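Local coordinates for putative mandelate racemase/muconate lactonizing enzyme (Bordetella bronchiseptica, PDB 3DDM), which is of unknown function but belongs to the enolase superfamily, whose members join an alpha+beta N-terminal domain to a TIM-barrel domain, at residues 12-17 with 42-47; 70-75 with 111-116; 78-83 with 94-99. The protein carries 1 engineered substitution. One frame throughout, in Å; residues are numbered along the deposited sequence.

Contact 1: residues 12-17 with 42-47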
loop_
_atom_site.group_PDB
_atom_site.type_symbol
_atom_site.label_atom_id
_atom_site.label_comp_id
_atom_site.label_asym_id
_atom_site.label_seq_id
_atom_site.Cartn_x
_atom_site.Cartn_y
_atom_site.Cartn_z
ATOM N N PRO A 12 -17.850 0.137 -20.380
ATOM C CA PRO A 12 -17.503 1.419 -19.761
ATOM C C PRO A 12 -17.023 2.407 -20.810
ATOM O O PRO A 12 -16.341 2.019 -21.755
ATOM C CB PRO A 12 -16.400 1.034 -18.784
ATOM C CG PRO A 12 -16.753 -0.369 -18.416
ATOM C CD PRO A 12 -17.110 -0.965 -19.741
ATOM N N ALA A 13 -17.371 3.679 -20.642
ATOM C CA ALA A 13 -16.974 4.706 -21.594
ATOM C C ALA A 13 -16.318 5.896 -20.912
ATOM O O ALA A 13 -15.375 6.488 -21.438
ATOM C CB ALA A 13 -18.179 5.168 -22.381
ATOM N N ARG A 14 -16.834 6.255 -19.742
ATOM C CA ARG A 14 -16.307 7.376 -18.982
ATOM C C ARG A 14 -16.331 6.967 -17.523
ATOM O O ARG A 14 -17.314 6.399 -17.056
ATOM C CB ARG A 14 -17.170 8.619 -19.214
ATOM C CG ARG A 14 -16.809 9.824 -18.353
ATOM C CD ARG A 14 -17.612 11.062 -18.772
ATOM N NE ARG A 14 -18.154 11.800 -17.628
ATOM C CZ ARG A 14 -19.138 11.359 -16.842
ATOM N NH1 ARG A 14 -19.704 10.177 -17.068
ATOM N NH2 ARG A 14 -19.553 12.097 -15.816
ATOM N N VAL A 15 -15.241 7.235 -16.811
ATOM C CA VAL A 15 -15.140 6.877 -15.396
ATOM C C VAL A 15 -14.587 8.052 -14.600
ATOM O O VAL A 15 -13.428 8.430 -14.767
ATOM C CB VAL A 15 -14.209 5.664 -15.200
ATOM C CG1 VAL A 15 -14.123 5.309 -13.732
ATOM C CG2 VAL A 15 -14.711 4.483 -16.010
ATOM N N ARG A 16 -15.406 8.632 -13.731
ATOM C CA ARG A 16 -14.953 9.774 -12.942
ATOM C C ARG A 16 -15.019 9.532 -11.445
ATOM O O ARG A 16 -15.871 8.785 -10.956
ATOM C CB ARG A 16 -15.771 11.022 -13.292
ATOM C CG ARG A 16 -15.834 11.302 -14.781
ATOM C CD ARG A 16 -16.407 12.682 -15.099
ATOM N NE ARG A 16 -15.510 13.763 -14.686
ATOM C CZ ARG A 16 -15.615 15.027 -15.096
ATOM N NH1 ARG A 16 -16.583 15.383 -15.941
ATOM N NH2 ARG A 16 -14.745 15.936 -14.661
ATOM N N ALA A 17 -14.106 10.170 -10.720
ATOM C CA ALA A 17 -14.051 10.049 -9.272
ATOM C C ALA A 17 -14.218 11.430 -8.661
ATOM O O ALA A 17 -13.619 12.393 -9.131
ATOM C CB ALA A 17 -12.724 9.452 -8.851
ATOM N N LEU A 42 -16.535 9.105 -4.281
ATOM C CA LEU A 42 -17.635 8.473 -4.999
ATOM C C LEU A 42 -17.210 8.300 -6.451
ATOM O O LEU A 42 -16.546 9.165 -7.026
ATOM C CB LEU A 42 -18.898 9.338 -4.907
ATOM C CG LEU A 42 -19.388 9.710 -3.493
ATOM C CD1 LEU A 42 -20.677 10.529 -3.591
ATOM C CD2 LEU A 42 -19.620 8.451 -2.663
ATOM N N VAL A 43 -17.563 7.168 -7.044
ATOM C CA VAL A 43 -17.200 6.931 -8.435
ATOM C C VAL A 43 -18.434 6.666 -9.270
ATOM O O VAL A 43 -19.395 6.046 -8.797
ATOM C CB VAL A 43 -16.220 5.745 -8.574
ATOM C CG1 VAL A 43 -14.844 6.159 -8.073
ATOM C CG2 VAL A 43 -16.726 4.555 -7.777
ATOM N N GLU A 44 -18.415 7.172 -10.500
ATOM C CA GLU A 44 -19.529 6.976 -11.414
ATOM C C GLU A 44 -19.011 6.445 -12.728
ATOM O O GLU A 44 -18.164 7.063 -13.358
ATOM C CB GLU A 44 -20.286 8.285 -11.656
ATOM C CG GLU A 44 -19.460 9.397 -12.275
ATOM C CD GLU A 44 -20.312 10.583 -12.716
ATOM O OE1 GLU A 44 -21.304 10.376 -13.444
ATOM O OE2 GLU A 44 -19.985 11.728 -12.346
ATOM N N VAL A 45 -19.499 5.280 -13.125
ATOM C CA VAL A 45 -19.094 4.689 -14.388
ATOM C C VAL A 45 -20.210 4.858 -15.408
ATOM O O VAL A 45 -21.324 4.382 -15.193
ATOM C CB VAL A 45 -18.815 3.191 -14.253
ATOM C CG1 VAL A 45 -18.497 2.613 -15.634
ATOM C CG2 VAL A 45 -17.662 2.960 -13.281
ATOM N N GLU A 46 -19.918 5.542 -16.509
ATOM C CA GLU A 46 -20.916 5.734 -17.549
ATOM C C GLU A 46 -20.783 4.676 -18.636
ATOM O O GLU A 46 -19.697 4.413 -19.155
ATOM C CB GLU A 46 -20.810 7.112 -18.191
ATOM C CG GLU A 46 -22.027 7.424 -19.049
ATOM C CD GLU A 46 -21.894 8.717 -19.815
ATOM O OE1 GLU A 46 -21.510 9.734 -19.195
ATOM O OE2 GLU A 46 -22.184 8.721 -21.034
ATOM N N ASP A 47 -21.921 4.088 -18.970
ATOM C CA ASP A 47 -22.050 3.044 -19.973
ATOM C C ASP A 47 -21.867 3.602 -21.382
ATOM O O ASP A 47 -21.859 4.818 -21.590
ATOM C CB ASP A 47 -23.450 2.448 -19.848
ATOM C CG ASP A 47 -23.563 1.085 -20.451
ATOM O OD1 ASP A 47 -24.661 0.493 -20.333
ATOM O OD2 ASP A 47 -22.568 0.605 -21.036
#
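R14 reaches over to E44 and E46 on the adjacent strand, and this charged trio lies on one face of an antiparallel strand pair. The pair belongs to the three-stranded sheet of the enolase-type N-terminal domain. Strand 37-46, to which 42-47 belongs, is the middle member, between strands 14-23 and 52-56. CG of R14 is anti to its backbone N (chi1 174°), and a bend at chi3 turns NE; the two terminal nitrogens each meet one acid. R14 NH1 forms a salt bridge with E46 OE1 at 2.8 Å, the carboxylate plane turned 53° from the guanidinium. The second salt bridge, R14 NH2 to E44 OE1, is a weak hydrogen bond of 3.4 Å, with planes 82° apart; here the carboxylate oxygen sits near the guanidinium plane, at its edge. The positive charge of R14 would favour the ionised carboxylates of E44 and E46. R16 adds its CG over one guanidinium face, offset toward the rim.

The backbone holds this face in register. R14 and E46 form a hydrogen-bonded pair, E46 N donating to R14 O at 2.8 Å, as do R16 and E44. A13 and R14 both face E46, a classic beta bulge: A13 N bonds to E46 O at 2.9 Å, whereas R14 N makes only a weak bond to that oxygen.

V15, A17, V43 and V45 point to the other face, which helices 65-81 and 110-131 cover. Here A17 CB lies 4.0 Å from V43 CG1, and V45 CG1 touches both V15 CG2 at 4.2 Å and P12 CB at 4.1 Å.

Contact 2: residues 70-75 with 111-116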
loop_
_atom_site.group_PDB
_atom_site.type_symbol
_atom_site.label_atom_id
_atom_site.label_comp_id
_atom_site.label_asym_id
_atom_site.label_seq_id
_atom_site.Cartn_x
_atom_site.Cartn_y
_atom_site.Cartn_z
ATOM N N ALA A 70 -8.759 8.565 -5.650
ATOM C CA ALA A 70 -9.541 9.077 -6.765
ATOM C C ALA A 70 -8.618 9.156 -7.979
ATOM O O ALA A 70 -9.030 8.838 -9.089
ATOM C CB ALA A 70 -10.105 10.443 -6.430
ATOM N N ARG A 71 -7.367 9.561 -7.769
ATOM C CA ARG A 71 -6.412 9.637 -8.873
ATOM C C ARG A 71 -6.196 8.251 -9.463
ATOM O O ARG A 71 -6.175 8.087 -10.683
ATOM C CB ARG A 71 -5.063 10.202 -8.416
ATOM C CG ARG A 71 -5.043 11.705 -8.184
ATOM C CD ARG A 71 -5.457 12.477 -9.446
ATOM N NE ARG A 71 -4.394 12.614 -10.454
ATOM C CZ ARG A 71 -4.597 13.008 -11.716
ATOM N NH1 ARG A 71 -5.826 13.303 -12.142
ATOM N NH2 ARG A 71 -3.569 13.121 -12.551
ATOM N N LEU A 72 -6.031 7.251 -8.599
ATOM C CA LEU A 72 -5.828 5.883 -9.068
ATOM C C LEU A 72 -6.957 5.449 -9.990
ATOM O O LEU A 72 -6.713 4.833 -11.035
ATOM C CB LEU A 72 -5.743 4.903 -7.892
ATOM C CG LEU A 72 -4.400 4.832 -7.159
ATOM C CD1 LEU A 72 -4.479 3.783 -6.066
ATOM C CD2 LEU A 72 -3.291 4.498 -8.140
ATOM N N VAL A 73 -8.188 5.773 -9.597
ATOM C CA VAL A 73 -9.361 5.412 -10.384
ATOM C C VAL A 73 -9.351 6.062 -11.765
ATOM O O VAL A 73 -9.619 5.401 -12.770
ATOM C CB VAL A 73 -10.667 5.797 -9.648
ATOM C CG1 VAL A 73 -11.871 5.665 -10.583
ATOM C CG2 VAL A 73 -10.849 4.905 -8.444
ATOM N N GLU A 74 -9.027 7.350 -11.816
ATOM C CA GLU A 74 -9.007 8.065 -13.087
ATOM C C GLU A 74 -7.748 7.859 -13.941
ATOM O O GLU A 74 -7.838 7.812 -15.163
ATOM C CB GLU A 74 -9.247 9.565 -12.849
ATOM C CG GLU A 74 -10.602 9.873 -12.201
ATOM C CD GLU A 74 -10.893 11.372 -12.045
ATOM O OE1 GLU A 74 -10.012 12.111 -11.544
ATOM O OE2 GLU A 74 -12.012 11.810 -12.408
ATOM N N THR A 75 -6.580 7.712 -13.321
ATOM C CA THR A 75 -5.351 7.538 -14.099
ATOM C C THR A 75 -4.895 6.102 -14.356
ATOM O O THR A 75 -4.131 5.860 -15.285
ATOM C CB THR A 75 -4.155 8.288 -13.457
ATOM O OG1 THR A 75 -3.776 7.637 -12.240
ATOM C CG2 THR A 75 -4.526 9.731 -13.146
ATOM N N GLY A 111 -3.553 -2.087 -1.102
ATOM C CA GLY A 111 -4.737 -1.493 -0.498
ATOM C C GLY A 111 -5.417 -0.441 -1.359
ATOM O O GLY A 111 -6.567 -0.619 -1.755
ATOM N N PRO A 112 -4.742 0.680 -1.654
ATOM C CA PRO A 112 -5.345 1.729 -2.482
ATOM C C PRO A 112 -5.958 1.156 -3.759
ATOM O O PRO A 112 -7.093 1.485 -4.122
ATOM C CB PRO A 112 -4.166 2.648 -2.772
ATOM C CG PRO A 112 -3.381 2.554 -1.511
ATOM C CD PRO A 112 -3.391 1.073 -1.215
ATOM N N LEU A 113 -5.207 0.294 -4.438
ATOM C CA LEU A 113 -5.687 -0.327 -5.667
ATOM C C LEU A 113 -6.906 -1.220 -5.436
ATOM O O LEU A 113 -7.870 -1.154 -6.194
ATOM C CB LEU A 113 -4.569 -1.142 -6.310
ATOM C CG LEU A 113 -3.468 -0.358 -7.018
ATOM C CD1 LEU A 113 -2.251 -1.259 -7.188
ATOM C CD2 LEU A 113 -3.977 0.162 -8.358
ATOM N N ALA A 114 -6.872 -2.061 -4.408
ATOM C CA ALA A 114 -8.016 -2.932 -4.140
ATOM C C ALA A 114 -9.263 -2.093 -3.876
ATOM O O ALA A 114 -10.357 -2.389 -4.380
ATOM C CB ALA A 114 -7.740 -3.812 -2.952
ATOM N N GLN A 115 -9.077 -1.042 -3.084
ATOM C CA GLN A 115 -10.143 -0.137 -2.710
ATOM C C GLN A 115 -10.738 0.559 -3.934
ATOM O O GLN A 115 -11.969 0.600 -4.118
ATOM C CB GLN A 115 -9.604 0.876 -1.696
ATOM C CG GLN A 115 -9.482 0.306 -0.280
ATOM C CD GLN A 115 -8.173 0.666 0.423
ATOM O OE1 GLN A 115 -7.734 1.816 0.413
ATOM N NE2 GLN A 115 -7.558 -0.322 1.051
ATOM N N ALA A 116 -9.874 1.101 -4.782
ATOM C CA ALA A 116 -10.362 1.757 -5.984
ATOM C C ALA A 116 -11.104 0.722 -6.829
ATOM O O ALA A 116 -12.165 1.011 -7.380
ATOM C CB ALA A 116 -9.202 2.353 -6.768
#
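L72 and V73 of helix 65-81 pack on P112, L113 and A116 of helix 110-131. It is a helix-helix crossing within the N-terminal domain; the short axes pass 9.3 Å apart at a signed angle of -66°.

The cross-segment contacts are apolar, and all five touching residues are buried. CD1 of L72 does most of the reaching: it lies 3.5 Å from P112 CB and 4.3 Å from L113 CD2, and also approaches the backbone between these two residues. One turn further along, the methyl of A116 points toward helix 65-81 and meets V73 CG2, the branch anti to the carbonyl carbon, at 3.5 Å. L72 CB sits 4.4 Å from the same A116 CB. The closest pair of CA atoms, those of V73 and A116, are 5.8 Å apart, where the small alanine is.

Among the polar groups around this patch, Q115 OE1 bonds to R69. The second subunit lies close, its P62 against L72 and its E109 against P112.

Within helix 65-81, R71 O accepts from both T75 N and T75 OG1, the hydroxyl lying above the carbonyl plane at 2.9 Å from R71 O.

Contact 3: residues 78-83 with 94-99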
loop_
_atom_site.group_PDB
_atom_site.type_symbol
_atom_site.label_atom_id
_atom_site.label_comp_id
_atom_site.label_asym_id
_atom_site.label_seq_id
_atom_site.Cartn_x
_atom_site.Cartn_y
_atom_site.Cartn_z
ATOM N N ALA A 78 -9.373 3.556 -14.842
ATOM C CA ALA A 78 -10.277 4.044 -15.888
ATOM C C ALA A 78 -9.863 3.570 -17.282
ATOM O O ALA A 78 -10.675 2.997 -18.011
ATOM C CB ALA A 78 -10.364 5.571 -15.844
ATOM N N PRO A 79 -8.591 3.801 -17.670
ATOM C CA PRO A 79 -8.078 3.389 -18.984
ATOM C C PRO A 79 -8.255 1.895 -19.232
ATOM O O PRO A 79 -8.663 1.482 -20.320
ATOM C CB PRO A 79 -6.612 3.785 -18.924
ATOM C CG PRO A 79 -6.629 4.992 -18.024
ATOM C CD PRO A 79 -7.566 4.557 -16.925
ATOM N N LEU A 80 -7.940 1.077 -18.234
ATOM C CA LEU A 80 -8.108 -0.361 -18.393
ATOM C C LEU A 80 -9.580 -0.640 -18.689
ATOM O O LEU A 80 -9.935 -1.320 -19.654
ATOM C CB LEU A 80 -7.705 -1.094 -17.112
ATOM C CG LEU A 80 -6.222 -1.156 -16.760
ATOM C CD1 LEU A 80 -6.055 -1.864 -15.435
ATOM C CD2 LEU A 80 -5.465 -1.893 -17.850
ATOM N N LEU A 81 -10.431 -0.082 -17.843
ATOM C CA LEU A 81 -11.873 -0.245 -17.939
ATOM C C LEU A 81 -12.507 0.211 -19.264
ATOM O O LEU A 81 -13.360 -0.486 -19.818
ATOM C CB LEU A 81 -12.512 0.499 -16.766
ATOM C CG LEU A 81 -13.690 -0.114 -16.020
ATOM C CD1 LEU A 81 -13.378 -1.557 -15.608
ATOM C CD2 LEU A 81 -13.986 0.767 -14.799
ATOM N N THR A 82 -12.094 1.366 -19.775
ATOM C CA THR A 82 -12.674 1.888 -21.011
ATOM C C THR A 82 -11.976 1.499 -22.322
ATOM O O THR A 82 -12.047 2.235 -23.299
ATOM C CB THR A 82 -12.770 3.432 -20.963
ATOM O OG1 THR A 82 -11.454 4.004 -20.972
ATOM C CG2 THR A 82 -13.502 3.876 -19.716
ATOM N N ALA A 83 -11.321 0.345 -22.366
ATOM C CA ALA A 83 -10.632 -0.065 -23.587
ATOM C C ALA A 83 -11.197 -1.357 -24.177
ATOM O O ALA A 83 -10.787 -1.797 -25.257
ATOM C CB ALA A 83 -9.146 -0.222 -23.312
ATOM N N ALA A 94 -12.062 -9.189 -12.371
ATOM C CA ALA A 94 -10.920 -10.070 -12.563
ATOM C C ALA A 94 -9.895 -9.460 -13.519
ATOM O O ALA A 94 -8.700 -9.740 -13.424
ATOM C CB ALA A 94 -11.385 -11.424 -13.086
ATOM N N HIS A 95 -10.352 -8.625 -14.440
ATOM C CA HIS A 95 -9.427 -8.024 -15.380
ATOM C C HIS A 95 -8.599 -6.964 -14.670
ATOM O O HIS A 95 -7.381 -6.907 -14.840
ATOM C CB HIS A 95 -10.182 -7.408 -16.561
ATOM C CG HIS A 95 -9.290 -6.793 -17.595
ATOM N ND1 HIS A 95 -9.276 -5.439 -17.860
ATOM C CD2 HIS A 95 -8.378 -7.348 -18.429
ATOM C CE1 HIS A 95 -8.395 -5.185 -18.812
ATOM N NE2 HIS A 95 -7.836 -6.327 -19.173
ATOM N N LEU A 96 -9.260 -6.143 -13.852
ATOM C CA LEU A 96 -8.585 -5.072 -13.133
ATOM C C LEU A 96 -7.570 -5.567 -12.128
ATOM O O LEU A 96 -6.511 -4.953 -11.968
ATOM C CB LEU A 96 -9.599 -4.157 -12.446
ATOM C CG LEU A 96 -10.436 -3.305 -13.400
ATOM C CD1 LEU A 96 -11.218 -2.289 -12.601
ATOM C CD2 LEU A 96 -9.530 -2.607 -14.409
ATOM N N GLU A 97 -7.882 -6.666 -11.446
ATOM C CA GLU A 97 -6.937 -7.221 -10.483
ATOM C C GLU A 97 -5.695 -7.711 -11.225
ATOM O O GLU A 97 -4.569 -7.316 -10.905
ATOM C CB GLU A 97 -7.550 -8.384 -9.692
ATOM C CG GLU A 97 -8.561 -7.967 -8.639
ATOM C CD GLU A 97 -8.773 -9.032 -7.562
ATOM O OE1 GLU A 97 -9.162 -10.175 -7.906
ATOM O OE2 GLU A 97 -8.551 -8.728 -6.361
ATOM N N ALA A 98 -5.911 -8.551 -12.232
ATOM C CA ALA A 98 -4.819 -9.113 -13.022
ATOM C C ALA A 98 -3.938 -8.060 -13.685
ATOM O O ALA A 98 -2.712 -8.192 -13.709
ATOM C CB ALA A 98 -5.377 -10.059 -14.083
ATOM N N ARG A 99 -4.561 -7.020 -14.223
ATOM C CA ARG A 99 -3.820 -5.971 -14.902
ATOM C C ARG A 99 -3.150 -4.964 -13.967
ATOM O O ARG A 99 -2.507 -4.028 -14.439
ATOM C CB ARG A 99 -4.737 -5.236 -15.890
ATOM C CG ARG A 99 -5.239 -6.099 -17.053
ATOM C CD ARG A 99 -4.108 -6.454 -18.007
ATOM N NE ARG A 99 -3.558 -5.246 -18.619
ATOM C CZ ARG A 99 -3.934 -4.759 -19.800
ATOM N NH1 ARG A 99 -4.866 -5.397 -20.513
ATOM N NH2 ARG A 99 -3.398 -3.621 -20.258
#
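Matching first torsions place CG anti to the carbonyl carbon in both L80 (chi1 -72°) and L96 (chi1 -69°). The two side chains slide past each other in opposite directions. In this helix-helix contact of the N-terminal domain, L80 CB lies 3.6 Å from L96 CD2, and L80 CD1 is 3.7 Å from that same methyl. L80, which buries more surface here than any other residue of the contact, touches both L96 and R99 and points toward helix 89-98 from near the end of helix 65-81.

R99 is bent at chi2 and chi3, which turn CD and NE. L80 CD2 sits over one face of its guanidinium, 3.5 Å above the plane and offset toward the rim, with R99 NH2 3.6 Å away. The aliphatic start of R99 is used too: its CB is 3.6 Å from L80 CD1, and its CG rests over a face of the H95 ring.

L81 meets L96 at about a right angle, L81 CD1 to L96 CD1 being 3.8 Å.

These two buried leucines continue inward: L81 touches V15 of strand 14-23 and L120 of helix 110-131, and L96 touches I117 of that helix, joining helix 89-98 to the layer of helices over the sheet.

How the contacts relate
The three contacts belong to the N-terminal domain and lie on one side of the chain's centre, their own centres about 12 to 13 Å apart. Contact 1 closes first along the chain; contact 3 is then nested inside the loop closed by contact 2. Helix 65-81 joins them: it carries 70-75 and 78-83, and its inner side packs on strand 14-23, with V73 and A78 against V15 and A70 against A17. A17 N also makes a probable hydrogen bond to E74 OE2. Between contacts 2 and 3, V73 O probably accepts from A78 N, spanning a wider pi-type turn. Helix 65-81 thus ties the three-stranded sheet to helices 89-98 and 110-131, as in the alpha+beta N-terminal domain of the enolase superfamily.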